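Local coordinates for 1H-3-hydroxy-4-oxoquinoline 2,4-dioxygenase (Pseudomonas putida, PDB 3IBT), which catalyses the cofactor-independent ring cleavage of 3-hydroxy-1H-quinolin-4-one by dioxygen, yielding N-formylanthranilate and carbon monoxide, at residues A[21-26]-A[84-89]; A[10-15]-A[52-57]; A[71-76]-A[98-103]. All blocks are in the same frame, centred on the assembly; numbering follows the deposited sequence.

Interaction 1: A[21-26]-A[84-89]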
ATOM      1  N   ALA A  21      -7.618 -17.842 -12.588  1.00 70.84           N
ATOM      2  CA  ALA A  21      -6.617 -18.309 -11.633  1.00 69.92           C
ATOM      3  C   ALA A  21      -6.825 -17.468 -10.358  1.00 69.20           C
ATOM      4  O   ALA A  21      -7.587 -16.495 -10.391  1.00 69.06           O
ATOM      5  CB  ALA A  21      -5.197 -18.138 -12.209  1.00 69.90           C
ATOM      6  N   PRO A  22      -6.180 -17.840  -9.230  1.00 68.60           N
ATOM      7  CA  PRO A  22      -6.438 -17.097  -7.998  1.00 68.38           C
ATOM      8  C   PRO A  22      -6.169 -15.601  -8.173  1.00 68.41           C
ATOM      9  O   PRO A  22      -5.065 -15.215  -8.568  1.00 68.48           O
ATOM     10  CB  PRO A  22      -5.449 -17.708  -7.001  1.00 68.43           C
ATOM     11  CG  PRO A  22      -5.118 -19.038  -7.541  1.00 68.08           C
ATOM     12  CD  PRO A  22      -5.209 -18.929  -9.018  1.00 68.58           C
ATOM     13  N   THR A  23      -7.181 -14.774  -7.908  1.00 68.30           N
ATOM     14  CA  THR A  23      -7.085 -13.336  -8.146  1.00 68.16           C
ATOM     15  C   THR A  23      -6.438 -12.614  -6.964  1.00 68.42           C
ATOM     16  O   THR A  23      -6.761 -12.888  -5.791  1.00 68.10           O
ATOM     17  CB  THR A  23      -8.438 -12.729  -8.537  1.00 68.09           C
ATOM     18  OG1 THR A  23      -8.974 -13.469  -9.647  1.00 68.87           O
ATOM     19  CG2 THR A  23      -8.275 -11.261  -8.941  1.00 67.91           C
ATOM     20  N   LEU A  24      -5.513 -11.712  -7.311  1.00 68.16           N
ATOM     21  CA  LEU A  24      -4.616 -11.068  -6.374  1.00 68.09           C
ATOM     22  C   LEU A  24      -4.491  -9.625  -6.782  1.00 68.12           C
ATOM     23  O   LEU A  24      -4.079  -9.340  -7.903  1.00 68.85           O
ATOM     24  CB  LEU A  24      -3.239 -11.704  -6.475  1.00 67.81           C
ATOM     25  CG  LEU A  24      -2.370 -11.745  -5.218  1.00 68.62           C
ATOM     26  CD1 LEU A  24      -1.001 -12.333  -5.551  1.00 69.72           C
ATOM     27  CD2 LEU A  24      -2.200 -10.389  -4.634  1.00 70.83           C
ATOM     28  N   PHE A  25      -4.847  -8.712  -5.889  1.00 67.70           N
ATOM     29  CA  PHE A  25      -4.757  -7.290  -6.192  1.00 67.34           C
ATOM     30  C   PHE A  25      -3.451  -6.712  -5.679  1.00 68.00           C
ATOM     31  O   PHE A  25      -3.068  -6.944  -4.494  1.00 68.27           O
ATOM     32  CB  PHE A  25      -5.903  -6.529  -5.530  1.00 67.33           C
ATOM     33  CG  PHE A  25      -7.174  -6.537  -6.307  1.00 64.86           C
ATOM     34  CD1 PHE A  25      -8.147  -7.483  -6.041  1.00 64.91           C
ATOM     35  CD2 PHE A  25      -7.406  -5.573  -7.287  1.00 64.31           C
ATOM     36  CE1 PHE A  25      -9.373  -7.493  -6.767  1.00 67.63           C
ATOM     37  CE2 PHE A  25      -8.623  -5.559  -8.043  1.00 66.27           C
ATOM     38  CZ  PHE A  25      -9.613  -6.520  -7.782  1.00 66.59           C
ATOM     39  N   LEU A  26      -2.768  -5.954  -6.539  1.00 67.37           N
ATOM     40  CA  LEU A  26      -1.591  -5.224  -6.087  1.00 66.95           C
ATOM     41  C   LEU A  26      -1.878  -3.732  -5.946  1.00 66.77           C
ATOM     42  O   LEU A  26      -1.931  -3.033  -6.959  1.00 67.46           O
ATOM     43  CB  LEU A  26      -0.397  -5.499  -7.008  1.00 66.43           C
ATOM     44  CG  LEU A  26       0.319  -6.854  -6.947  1.00 66.18           C
ATOM     45  CD1 LEU A  26       1.745  -6.691  -7.462  1.00 64.45           C
ATOM     46  CD2 LEU A  26       0.356  -7.460  -5.544  1.00 65.98           C
ATOM     47  N   LYS A  84     -16.580  -6.178 -11.944  1.00 77.72           N
ATOM     48  CA  LYS A  84     -15.941  -7.259 -12.724  1.00 77.57           C
ATOM     49  C   LYS A  84     -16.388  -8.672 -12.311  1.00 78.10           C
ATOM     50  O   LYS A  84     -16.067  -9.648 -12.983  1.00 78.44           O
ATOM     51  CB  LYS A  84     -14.415  -7.153 -12.668  1.00 76.97           C
ATOM     52  CG  LYS A  84     -13.843  -5.951 -13.416  1.00 75.62           C
ATOM     53  CD  LYS A  84     -12.463  -6.264 -13.944  1.00 73.98           C
ATOM     54  CE  LYS A  84     -12.568  -7.312 -15.077  1.00 75.33           C
ATOM     55  NZ  LYS A  84     -11.363  -8.198 -15.217  1.00 74.41           N
ATOM     56  N   GLY A  85     -17.136  -8.772 -11.213  1.00 78.88           N
ATOM     57  CA  GLY A  85     -17.726 -10.047 -10.775  1.00 79.27           C
ATOM     58  C   GLY A  85     -16.716 -11.012 -10.175  1.00 79.72           C
ATOM     59  O   GLY A  85     -16.536 -12.117 -10.698  1.00 79.41           O
ATOM     60  N   ILE A  86     -16.077 -10.611  -9.071  1.00 79.73           N
ATOM     61  CA  ILE A  86     -14.998 -11.392  -8.527  1.00 80.28           C
ATOM     62  C   ILE A  86     -15.261 -11.787  -7.087  1.00 80.82           C
ATOM     63  O   ILE A  86     -14.861 -11.058  -6.188  1.00 81.33           O
ATOM     64  CB  ILE A  86     -13.672 -10.591  -8.554  1.00 80.51           C
ATOM     65  CG1 ILE A  86     -13.575  -9.684  -9.794  1.00 80.26           C
ATOM     66  CG2 ILE A  86     -12.467 -11.543  -8.391  1.00 81.32           C
ATOM     67  CD1 ILE A  86     -12.337  -8.752  -9.813  1.00 79.89           C
ATOM     68  N   ARG A  87     -15.886 -12.941  -6.846  1.00 81.35           N
ATOM     69  CA  ARG A  87     -16.092 -13.426  -5.452  1.00 82.04           C
ATOM     70  C   ARG A  87     -14.803 -13.827  -4.669  1.00 82.42           C
ATOM     71  O   ARG A  87     -14.652 -13.445  -3.501  1.00 83.11           O
ATOM     72  CB  ARG A  87     -17.186 -14.516  -5.361  1.00 82.07           C
ATOM     73  CG  ARG A  87     -18.590 -13.992  -4.964  1.00 82.62           C
ATOM     74  CD  ARG A  87     -19.732 -14.896  -5.523  1.00 82.80           C
ATOM     75  NE  ARG A  87     -20.144 -14.528  -6.910  1.00 83.66           N
ATOM     76  CZ  ARG A  87     -21.127 -15.127  -7.617  1.00 84.44           C
ATOM     77  NH1 ARG A  87     -21.407 -14.712  -8.874  1.00 83.22           N
ATOM     78  NH2 ARG A  87     -21.850 -16.139  -7.090  1.00 84.67           N
ATOM     79  N   ASP A  88     -13.871 -14.559  -5.284  1.00 82.48           N
ATOM     80  CA  ASP A  88     -12.658 -15.020  -4.562  1.00 82.64           C
ATOM     81  C   ASP A  88     -11.408 -14.196  -4.927  1.00 82.23           C
ATOM     82  O   ASP A  88     -11.055 -14.072  -6.104  1.00 81.96           O
ATOM     83  CB  ASP A  88     -12.400 -16.525  -4.788  1.00 83.00           C
ATOM     84  CG  ASP A  88     -13.655 -17.283  -5.317  1.00 84.75           C
ATOM     85  OD1 ASP A  88     -14.755 -17.090  -4.737  1.00 86.79           O
ATOM     86  OD2 ASP A  88     -13.540 -18.078  -6.304  1.00 84.09           O
ATOM     87  N   PHE A  89     -10.756 -13.616  -3.921  1.00 81.96           N
ATOM     88  CA  PHE A  89      -9.578 -12.757  -4.162  1.00 81.69           C
ATOM     89  C   PHE A  89      -8.819 -12.348  -2.900  1.00 81.19           C
ATOM     90  O   PHE A  89      -9.339 -12.402  -1.788  1.00 81.50           O
ATOM     91  CB  PHE A  89      -9.954 -11.491  -4.952  1.00 81.62           C
ATOM     92  CG  PHE A  89     -10.589 -10.429  -4.115  1.00 81.88           C
ATOM     93  CD1 PHE A  89      -9.828  -9.371  -3.614  1.00 83.16           C
ATOM     94  CD2 PHE A  89     -11.941 -10.488  -3.803  1.00 81.42           C
ATOM     95  CE1 PHE A  89     -10.414  -8.383  -2.827  1.00 82.57           C
ATOM     96  CE2 PHE A  89     -12.526  -9.509  -3.028  1.00 81.69           C
ATOM     97  CZ  PHE A  89     -11.764  -8.455  -2.533  1.00 81.84           C
TER

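Interaction 2: A[10-15]-A[52-57]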
ATOM      1  N   LEU A  10     -12.908   7.184 -12.320  1.00 85.79           N
ATOM      2  CA  LEU A  10     -12.215   6.088 -12.919  1.00 85.86           C
ATOM      3  C   LEU A  10     -10.917   5.745 -12.181  1.00 86.79           C
ATOM      4  O   LEU A  10     -10.429   6.502 -11.329  1.00 86.71           O
ATOM      5  CB  LEU A  10     -11.922   6.408 -14.376  1.00 84.92           C
ATOM      6  CG  LEU A  10     -11.167   5.286 -15.090  1.00 83.46           C
ATOM      7  CD1 LEU A  10     -11.983   4.744 -16.218  1.00 84.41           C
ATOM      8  CD2 LEU A  10      -9.831   5.803 -15.578  1.00 82.51           C
HETATM    9  N   MSE A  11     -10.395   4.567 -12.523  1.00 87.41           N
HETATM   10  CA  MSE A  11      -9.019   4.185 -12.266  1.00 89.19           C
HETATM   11  C   MSE A  11      -8.603   3.237 -13.402  1.00 86.21           C
HETATM   12  O   MSE A  11      -9.290   2.184 -13.668  1.00 86.10           O
HETATM   13  CB  MSE A  11      -8.928   3.470 -10.921  1.00 88.78           C
HETATM   14  CG  MSE A  11     -10.269   2.848 -10.515  1.00 92.33           C
HETATM   15 SE   MSE A  11     -10.427   2.419  -8.587  1.00 99.02          SE
HETATM   16  CE  MSE A  11      -9.650   4.046  -7.665  1.00 97.41           C
ATOM     17  N   THR A  12      -7.487   3.638 -14.077  1.00 84.07           N
ATOM     18  CA  THR A  12      -6.859   2.734 -15.029  1.00 81.89           C
ATOM     19  C   THR A  12      -6.266   1.547 -14.250  1.00 81.68           C
ATOM     20  O   THR A  12      -5.777   1.716 -13.120  1.00 82.10           O
ATOM     21  CB  THR A  12      -5.778   3.445 -15.889  1.00 81.84           C
ATOM     22  OG1 THR A  12      -5.114   4.482 -15.106  1.00 78.81           O
ATOM     23  CG2 THR A  12      -6.416   4.073 -17.212  1.00 81.54           C
ATOM     24  N   TYR A  13      -6.339   0.339 -14.802  1.00 80.26           N
ATOM     25  CA  TYR A  13      -5.760  -0.808 -14.103  1.00 78.90           C
ATOM     26  C   TYR A  13      -5.107  -1.787 -15.057  1.00 78.65           C
ATOM     27  O   TYR A  13      -5.573  -1.970 -16.183  1.00 78.71           O
ATOM     28  CB  TYR A  13      -6.797  -1.504 -13.205  1.00 78.46           C
ATOM     29  CG  TYR A  13      -7.753  -2.441 -13.918  1.00 78.14           C
ATOM     30  CD1 TYR A  13      -7.443  -3.791 -14.081  1.00 78.27           C
ATOM     31  CD2 TYR A  13      -8.978  -1.988 -14.422  1.00 78.69           C
ATOM     32  CE1 TYR A  13      -8.318  -4.674 -14.744  1.00 78.20           C
ATOM     33  CE2 TYR A  13      -9.864  -2.875 -15.090  1.00 78.74           C
ATOM     34  CZ  TYR A  13      -9.514  -4.209 -15.243  1.00 77.77           C
ATOM     35  OH  TYR A  13     -10.342  -5.083 -15.870  1.00 76.09           O
ATOM     36  N   SER A  14      -4.017  -2.415 -14.608  1.00 78.42           N
ATOM     37  CA  SER A  14      -3.317  -3.433 -15.417  1.00 78.07           C
ATOM     38  C   SER A  14      -3.719  -4.825 -14.978  1.00 76.99           C
ATOM     39  O   SER A  14      -4.069  -5.052 -13.798  1.00 77.07           O
ATOM     40  CB  SER A  14      -1.786  -3.296 -15.354  1.00 78.37           C
ATOM     41  OG  SER A  14      -1.269  -3.765 -14.105  1.00 80.88           O
ATOM     42  N   GLU A  15      -3.674  -5.744 -15.934  1.00 75.32           N
ATOM     43  CA  GLU A  15      -4.058  -7.100 -15.686  1.00 74.12           C
ATOM     44  C   GLU A  15      -2.994  -7.964 -16.284  1.00 73.65           C
ATOM     45  O   GLU A  15      -2.547  -7.727 -17.419  1.00 73.89           O
ATOM     46  CB  GLU A  15      -5.385  -7.390 -16.336  1.00 73.92           C
ATOM     47  CG  GLU A  15      -6.229  -8.351 -15.547  1.00 74.19           C
ATOM     48  CD  GLU A  15      -7.583  -8.565 -16.202  1.00 76.14           C
ATOM     49  OE1 GLU A  15      -7.774  -8.170 -17.387  1.00 76.18           O
ATOM     50  OE2 GLU A  15      -8.465  -9.148 -15.537  1.00 77.55           O
ATOM     51  N   CYS A  52      -3.172  -4.670 -10.996  1.00 70.03           N
ATOM     52  CA  CYS A  52      -2.600  -3.519 -10.327  1.00 71.19           C
ATOM     53  C   CYS A  52      -3.431  -2.275 -10.667  1.00 72.89           C
ATOM     54  O   CYS A  52      -3.265  -1.708 -11.752  1.00 73.71           O
ATOM     55  CB  CYS A  52      -1.145  -3.312 -10.729  1.00 70.52           C
ATOM     56  SG  CYS A  52      -0.070  -4.691 -10.319  1.00 69.82           S
ATOM     57  N   PRO A  53      -4.362  -1.858  -9.770  1.00 73.58           N
ATOM     58  CA  PRO A  53      -5.116  -0.592  -9.975  1.00 73.59           C
ATOM     59  C   PRO A  53      -4.417   0.756  -9.659  1.00 73.39           C
ATOM     60  O   PRO A  53      -3.383   0.805  -9.014  1.00 73.09           O
ATOM     61  CB  PRO A  53      -6.376  -0.766  -9.112  1.00 73.69           C
ATOM     62  CG  PRO A  53      -6.155  -1.986  -8.265  1.00 73.59           C
ATOM     63  CD  PRO A  53      -4.806  -2.585  -8.566  1.00 73.66           C
ATOM     64  N   ASP A  54      -4.993   1.838 -10.175  1.00 73.85           N
ATOM     65  CA  ASP A  54      -4.484   3.193  -9.936  1.00 73.87           C
ATOM     66  C   ASP A  54      -5.556   4.001  -9.228  1.00 73.19           C
ATOM     67  O   ASP A  54      -6.583   4.378  -9.823  1.00 73.32           O
ATOM     68  CB  ASP A  54      -4.097   3.907 -11.240  1.00 74.05           C
ATOM     69  CG  ASP A  54      -3.329   3.017 -12.193  1.00 74.91           C
ATOM     70  OD1 ASP A  54      -2.718   2.024 -11.690  1.00 78.75           O
ATOM     71  OD2 ASP A  54      -3.328   3.316 -13.425  1.00 72.79           O
ATOM     72  N   TRP A  55      -5.288   4.268  -7.960  1.00 71.98           N
ATOM     73  CA  TRP A  55      -6.159   5.043  -7.110  1.00 70.40           C
ATOM     74  C   TRP A  55      -6.770   6.278  -7.798  1.00 69.82           C
ATOM     75  O   TRP A  55      -6.140   6.878  -8.681  1.00 69.07           O
ATOM     76  CB  TRP A  55      -5.323   5.471  -5.917  1.00 69.79           C
ATOM     77  CG  TRP A  55      -4.980   4.366  -4.989  1.00 68.43           C
ATOM     78  CD1 TRP A  55      -3.763   4.125  -4.392  1.00 68.69           C
ATOM     79  CD2 TRP A  55      -5.873   3.373  -4.493  1.00 67.21           C
ATOM     80  NE1 TRP A  55      -3.851   3.026  -3.559  1.00 66.93           N
ATOM     81  CE2 TRP A  55      -5.138   2.552  -3.602  1.00 67.30           C
ATOM     82  CE3 TRP A  55      -7.228   3.095  -4.711  1.00 68.06           C
ATOM     83  CZ2 TRP A  55      -5.710   1.466  -2.951  1.00 68.72           C
ATOM     84  CZ3 TRP A  55      -7.794   2.012  -4.060  1.00 69.27           C
ATOM     85  CH2 TRP A  55      -7.036   1.210  -3.190  1.00 68.77           C
ATOM     86  N   ARG A  56      -7.988   6.649  -7.393  1.00 69.13           N
ATOM     87  CA  ARG A  56      -8.528   7.967  -7.740  1.00 69.58           C
ATOM     88  C   ARG A  56      -7.434   9.014  -7.965  1.00 69.50           C
ATOM     89  O   ARG A  56      -6.582   9.207  -7.109  1.00 69.86           O
ATOM     90  CB  ARG A  56      -9.437   8.484  -6.622  1.00 69.54           C
ATOM     91  CG  ARG A  56     -10.895   8.429  -6.943  1.00 69.72           C
ATOM     92  CD  ARG A  56     -11.774   9.095  -5.836  1.00 69.89           C
ATOM     93  NE  ARG A  56     -13.023   8.251  -5.739  1.00 71.02           N
ATOM     94  CZ  ARG A  56     -14.153   8.452  -6.552  1.00 71.74           C
ATOM     95  NH1 ARG A  56     -14.227   9.508  -7.534  1.00 71.68           N
ATOM     96  NH2 ARG A  56     -15.211   7.577  -6.365  1.00 72.38           N
ATOM     97  N   GLY A  57      -7.440   9.689  -9.104  1.00 69.27           N
ATOM     98  CA  GLY A  57      -6.520  10.806  -9.305  1.00 69.38           C
ATOM     99  C   GLY A  57      -5.118  10.390  -9.672  1.00 69.83           C
ATOM    100  O   GLY A  57      -4.270  11.234 -10.007  1.00 69.41           O
TER

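Interaction 3: A[71-76]-A[98-103]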
ATOM      1  N   GLN A  71     -11.466   6.328   3.051  1.00 75.08           N
ATOM      2  CA  GLN A  71     -12.652   5.445   3.074  1.00 75.46           C
ATOM      3  C   GLN A  71     -13.413   5.336   1.752  1.00 74.79           C
ATOM      4  O   GLN A  71     -14.027   4.297   1.488  1.00 74.46           O
ATOM      5  CB  GLN A  71     -13.603   5.806   4.221  1.00 75.87           C
ATOM      6  CG  GLN A  71     -13.284   5.042   5.480  1.00 76.67           C
ATOM      7  CD  GLN A  71     -13.664   5.788   6.707  1.00 79.94           C
ATOM      8  OE1 GLN A  71     -13.985   6.986   6.660  1.00 82.05           O
ATOM      9  NE2 GLN A  71     -13.645   5.092   7.838  1.00 82.24           N
ATOM     10  N   THR A  72     -13.373   6.392   0.937  1.00 74.36           N
ATOM     11  CA  THR A  72     -13.946   6.298  -0.409  1.00 73.89           C
ATOM     12  C   THR A  72     -13.029   5.474  -1.329  1.00 73.64           C
ATOM     13  O   THR A  72     -13.540   4.879  -2.282  1.00 73.00           O
ATOM     14  CB  THR A  72     -14.300   7.669  -1.048  1.00 73.81           C
ATOM     15  OG1 THR A  72     -13.133   8.244  -1.665  1.00 73.58           O
ATOM     16  CG2 THR A  72     -14.858   8.639  -0.005  1.00 74.44           C
ATOM     17  N   LEU A  73     -11.704   5.406  -1.038  1.00 73.06           N
ATOM     18  CA  LEU A  73     -10.792   4.617  -1.899  1.00 72.06           C
ATOM     19  C   LEU A  73     -11.141   3.157  -1.783  1.00 72.60           C
ATOM     20  O   LEU A  73     -11.211   2.452  -2.790  1.00 72.77           O
ATOM     21  CB  LEU A  73      -9.327   4.841  -1.590  1.00 71.17           C
ATOM     22  CG  LEU A  73      -8.744   6.148  -2.105  1.00 69.35           C
ATOM     23  CD1 LEU A  73      -7.258   6.239  -1.731  1.00 67.54           C
ATOM     24  CD2 LEU A  73      -8.894   6.250  -3.559  1.00 65.60           C
ATOM     25  N   ALA A  74     -11.370   2.729  -0.543  1.00 73.31           N
ATOM     26  CA  ALA A  74     -12.077   1.487  -0.208  1.00 74.15           C
ATOM     27  C   ALA A  74     -13.333   1.269  -1.044  1.00 75.13           C
ATOM     28  O   ALA A  74     -13.559   0.184  -1.610  1.00 75.80           O
ATOM     29  CB  ALA A  74     -12.496   1.531   1.230  1.00 74.07           C
ATOM     30  N   GLN A  75     -14.175   2.291  -1.080  1.00 75.32           N
ATOM     31  CA  GLN A  75     -15.414   2.191  -1.788  1.00 75.98           C
ATOM     32  C   GLN A  75     -15.180   1.935  -3.287  1.00 75.65           C
ATOM     33  O   GLN A  75     -15.837   1.083  -3.893  1.00 75.61           O
ATOM     34  CB  GLN A  75     -16.225   3.459  -1.547  1.00 76.94           C
ATOM     35  CG  GLN A  75     -16.807   3.513  -0.155  1.00 78.34           C
ATOM     36  CD  GLN A  75     -17.877   2.459   0.016  1.00 79.66           C
ATOM     37  OE1 GLN A  75     -19.035   2.623  -0.572  1.00 79.11           O
ATOM     38  NE2 GLN A  75     -17.495   1.341   0.790  1.00 77.45           N
ATOM     39  N   ASP A  76     -14.237   2.689  -3.856  1.00 74.95           N
ATOM     40  CA  ASP A  76     -13.675   2.427  -5.177  1.00 74.03           C
ATOM     41  C   ASP A  76     -13.454   0.922  -5.414  1.00 73.47           C
ATOM     42  O   ASP A  76     -14.103   0.301  -6.275  1.00 73.78           O
ATOM     43  CB  ASP A  76     -12.335   3.182  -5.329  1.00 73.96           C
ATOM     44  CG  ASP A  76     -12.507   4.695  -5.326  1.00 72.35           C
ATOM     45  OD1 ASP A  76     -13.899   5.105  -5.376  1.00 71.05           O
ATOM     46  OD2 ASP A  76     -11.334   5.433  -5.377  1.00 69.70           O
ATOM     47  N   CYS A  98      -2.429   0.354   2.915  1.00 69.77           N
ATOM     48  CA  CYS A  98      -2.885  -0.637   3.854  1.00 70.02           C
ATOM     49  C   CYS A  98      -4.135  -0.269   4.649  1.00 69.71           C
ATOM     50  O   CYS A  98      -5.032  -1.123   4.818  1.00 69.99           O
ATOM     51  CB  CYS A  98      -1.744  -0.953   4.792  1.00 70.98           C
ATOM     52  SG  CYS A  98      -0.239  -1.421   3.837  1.00 75.32           S
ATOM     53  N   TRP A  99      -4.195   0.970   5.155  1.00 68.55           N
ATOM     54  CA  TRP A  99      -5.437   1.514   5.698  1.00 67.66           C
ATOM     55  C   TRP A  99      -6.642   1.112   4.801  1.00 68.28           C
ATOM     56  O   TRP A  99      -7.670   0.674   5.325  1.00 68.83           O
ATOM     57  CB  TRP A  99      -5.406   3.055   5.805  1.00 67.18           C
ATOM     58  CG  TRP A  99      -4.353   3.609   6.640  1.00 65.90           C
ATOM     59  CD1 TRP A  99      -3.193   4.206   6.219  1.00 64.80           C
ATOM     60  CD2 TRP A  99      -4.334   3.633   8.072  1.00 65.47           C
ATOM     61  NE1 TRP A  99      -2.442   4.574   7.311  1.00 66.61           N
ATOM     62  CE2 TRP A  99      -3.108   4.226   8.460  1.00 64.63           C
ATOM     63  CE3 TRP A  99      -5.212   3.163   9.068  1.00 64.21           C
ATOM     64  CZ2 TRP A  99      -2.745   4.391   9.800  1.00 63.80           C
ATOM     65  CZ3 TRP A  99      -4.844   3.327  10.422  1.00 66.20           C
ATOM     66  CH2 TRP A  99      -3.621   3.937  10.769  1.00 64.18           C
ATOM     67  N   VAL A 100      -6.527   1.267   3.475  1.00 67.48           N
ATOM     68  CA  VAL A 100      -7.586   0.806   2.540  1.00 67.65           C
ATOM     69  C   VAL A 100      -7.798  -0.737   2.576  1.00 67.85           C
ATOM     70  O   VAL A 100      -8.908  -1.231   2.725  1.00 67.25           O
ATOM     71  CB  VAL A 100      -7.283   1.281   1.070  1.00 67.46           C
ATOM     72  CG1 VAL A 100      -8.348   0.822   0.095  1.00 66.71           C
ATOM     73  CG2 VAL A 100      -7.063   2.811   1.012  1.00 66.90           C
ATOM     74  N   ASN A 101      -6.703  -1.476   2.442  1.00 68.46           N
ATOM     75  CA  ASN A 101      -6.687  -2.923   2.587  1.00 69.57           C
ATOM     76  C   ASN A 101      -7.479  -3.416   3.820  1.00 70.34           C
ATOM     77  O   ASN A 101      -8.440  -4.201   3.688  1.00 70.91           O
ATOM     78  CB  ASN A 101      -5.228  -3.375   2.667  1.00 69.47           C
ATOM     79  CG  ASN A 101      -5.066  -4.873   2.571  1.00 71.16           C
ATOM     80  OD1 ASN A 101      -6.015  -5.641   2.801  1.00 73.37           O
ATOM     81  ND2 ASN A 101      -3.846  -5.312   2.241  1.00 69.81           N
ATOM     82  N   ILE A 102      -7.100  -2.936   5.008  1.00 70.02           N
ATOM     83  CA  ILE A 102      -7.764  -3.371   6.218  1.00 69.85           C
ATOM     84  C   ILE A 102      -9.227  -2.957   6.272  1.00 70.49           C
ATOM     85  O   ILE A 102     -10.069  -3.674   6.823  1.00 70.49           O
ATOM     86  CB  ILE A 102      -6.988  -2.929   7.457  1.00 69.45           C
ATOM     87  CG1 ILE A 102      -5.621  -3.576   7.394  1.00 69.63           C
ATOM     88  CG2 ILE A 102      -7.643  -3.406   8.739  1.00 67.91           C
ATOM     89  CD1 ILE A 102      -5.673  -5.068   7.306  1.00 68.27           C
ATOM     90  N   ASP A 103      -9.544  -1.815   5.682  1.00 71.34           N
ATOM     91  CA  ASP A 103     -10.938  -1.377   5.627  1.00 72.38           C
ATOM     92  C   ASP A 103     -11.783  -2.424   4.893  1.00 72.58           C
ATOM     93  O   ASP A 103     -12.919  -2.731   5.280  1.00 72.27           O
ATOM     94  CB  ASP A 103     -11.072  -0.020   4.935  1.00 72.55           C
ATOM     95  CG  ASP A 103     -12.321   0.749   5.393  1.00 75.49           C
ATOM     96  OD1 ASP A 103     -12.579   0.785   6.621  1.00 80.86           O
ATOM     97  OD2 ASP A 103     -13.053   1.329   4.553  1.00 75.96           O
TER

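Interaction 1: A[21-26]-A[84-89]
F25 holds CG anti to its carbonyl carbon (chi1 -84°), whereas F89 puts CG between its backbone N and carbonyl carbon (chi1 79°); these torsions set the two CG atoms, and the rings meet through their CD1 atoms. There CD1 of F25 lies 3.5 Å from CD1 of F89, which sits at the edge of the F25 ring, near its plane. The ring planes are steeply inclined, at 81°, and the pair as a whole is oblique. At the outer end of the same phenyl group, CZ of F25 meets CD1 of I86 tip to tip at 4.1 Å, so F25 bridges two residues of 84-89. Beside it, CB of T23 approaches the carbonyl O of D88 at 3.8 Å, while T23 and I86 cross at about a right angle; the hydroxyl of T23 is hydrogen-bonded to H49. The backbones come together through a CA-H...O contact, CA of F89 to O of T23 at 3.3 Å, and regular pairing begins one residue on, where Q90 bonds to T23 and F25. G85, with positive phi, closes helix 70-83 in a Schellman motif, and L77, F80 and I81 of that helix also pack on F25. This is the return leg of a beta-alpha-beta crossover of the alpha/beta-hydrolase fold: the chain leaves strand 49-53, runs through helix 70-83 and re-enters the sheet as strand 89-94, next to strand 23-27.

Interaction 2: A[10-15]-A[52-57]
C52 and S14 form an antiparallel hydrogen-bonded pair, joined by two backbone bonds of 3.0 Å: N of S14 to O of C52, nearly straight at 171°, and N of C52 to O of S14, more bent. On the face that these two side chains share, OG of S14 comes within 3.4 Å of CB of C52. P53 follows as a non-hydrogen-bonded pair with Y13 on the other face, where only the bases of the side chains meet, CB to CB at 4.2 Å, because the Y13 ring leads away. D54 comes next, just past the regular pairing. Its N gives a weak bond to O of T12, and its side chain folds back to the same residue: OG1 of T12 donates to OD2 of D54 over 2.7 Å, meeting the carboxylate on its anti side and 22° out of its plane. T12 can reach it because OG1 stands between its own backbone N and carbonyl carbon (chi1 33°). At W55 the contact turns to the selenomethionine M11, bent at chi3, whose CE lies by the W55-R56 peptide and at the edge of the indole, 3.9 Å from CE3. NE1 of W55 is engaged by O of S28. R56 then sends its guanidinium to a salt bridge with D76. Strand 49-53 thus joins the antiparallel strand 9-16 to the parallel body of the sheet: P53 and W55 pack on strand 23-27, while helix 70-83 receives M11 on F80, W55 and R56 on L73, and the Y13 ring edge-to-face with F80.

Interaction 3: A[71-76]-A[98-103]
A74 and V100 mark the crossing of helices 70-83 and 97-107, whose short segments have axes 8.8 Å apart at closest approach and a crossing angle of -60°, with the two CA atoms separated by 5.3 Å. At the crossing A74 presents its backbone and CB, with V100 facing it. V100 sets CG1 anti to its own N (chi1 180°), and this methyl lies 3.6 Å from N of A74 and scarcely farther from its CA, lying against the helix backbone. The other branch, CG2, takes the neighbouring residue, touching CB of L73 at 4.0 Å. One valine therefore straddles two consecutive positions of the facing helix. A turn further on, D103 also points toward the crossing. Its CG is anti to the backbone N (chi1 -154°), and OD2 lies 3.4 Å from CB of A74 and 3.8 Å from CG of Q71. The chains of Q71 and D103 cross at about a right angle, and Q71 touches with its methylene instead of its amide. On another side of helix 97-107, N101 hydrogen-bonds S93 and T116 of the sheet, so one side of the helix faces the strands while V100 and D103 meet helix 70-83 beside it. It follows closely on T94 and S95, a pair probably involved in substrate binding, in the region where hydrolases of this fold carry their nucleophile elbow. Chemically, the contact is van der Waals packing with an acid at one end: across the two segments OD2 of D103 meets carbon only, and OD1 has a long, weak ion pair with R198. Burial might raise the pKa of D103, while the N-terminal end of helix 70-83 and the distant R198 might oppose this.

Interaction 2 lies between the other two and touches both. Toward interaction 1, NZ of K84 forms a salt bridge with OE2 of E15 at 3.1 Å, and CB of L26 packs on SG of C52 at 3.4 Å, between neighbouring strands of one sheet. Toward interaction 3, NH2 of R56 forms a salt bridge with OD1 of D76 at 3.0 Å, and CH2 of W55 meets CG1 of V100 at 3.6 Å. Interactions 1 and 3 remain about 7 Å apart at their nearest atoms, joined through helix 70-83. The probable substrate pocket lies on the interaction 2 and 3 side: the side chain of W30 is about 4 Å from that of L73 and about 6 Å from that of W55.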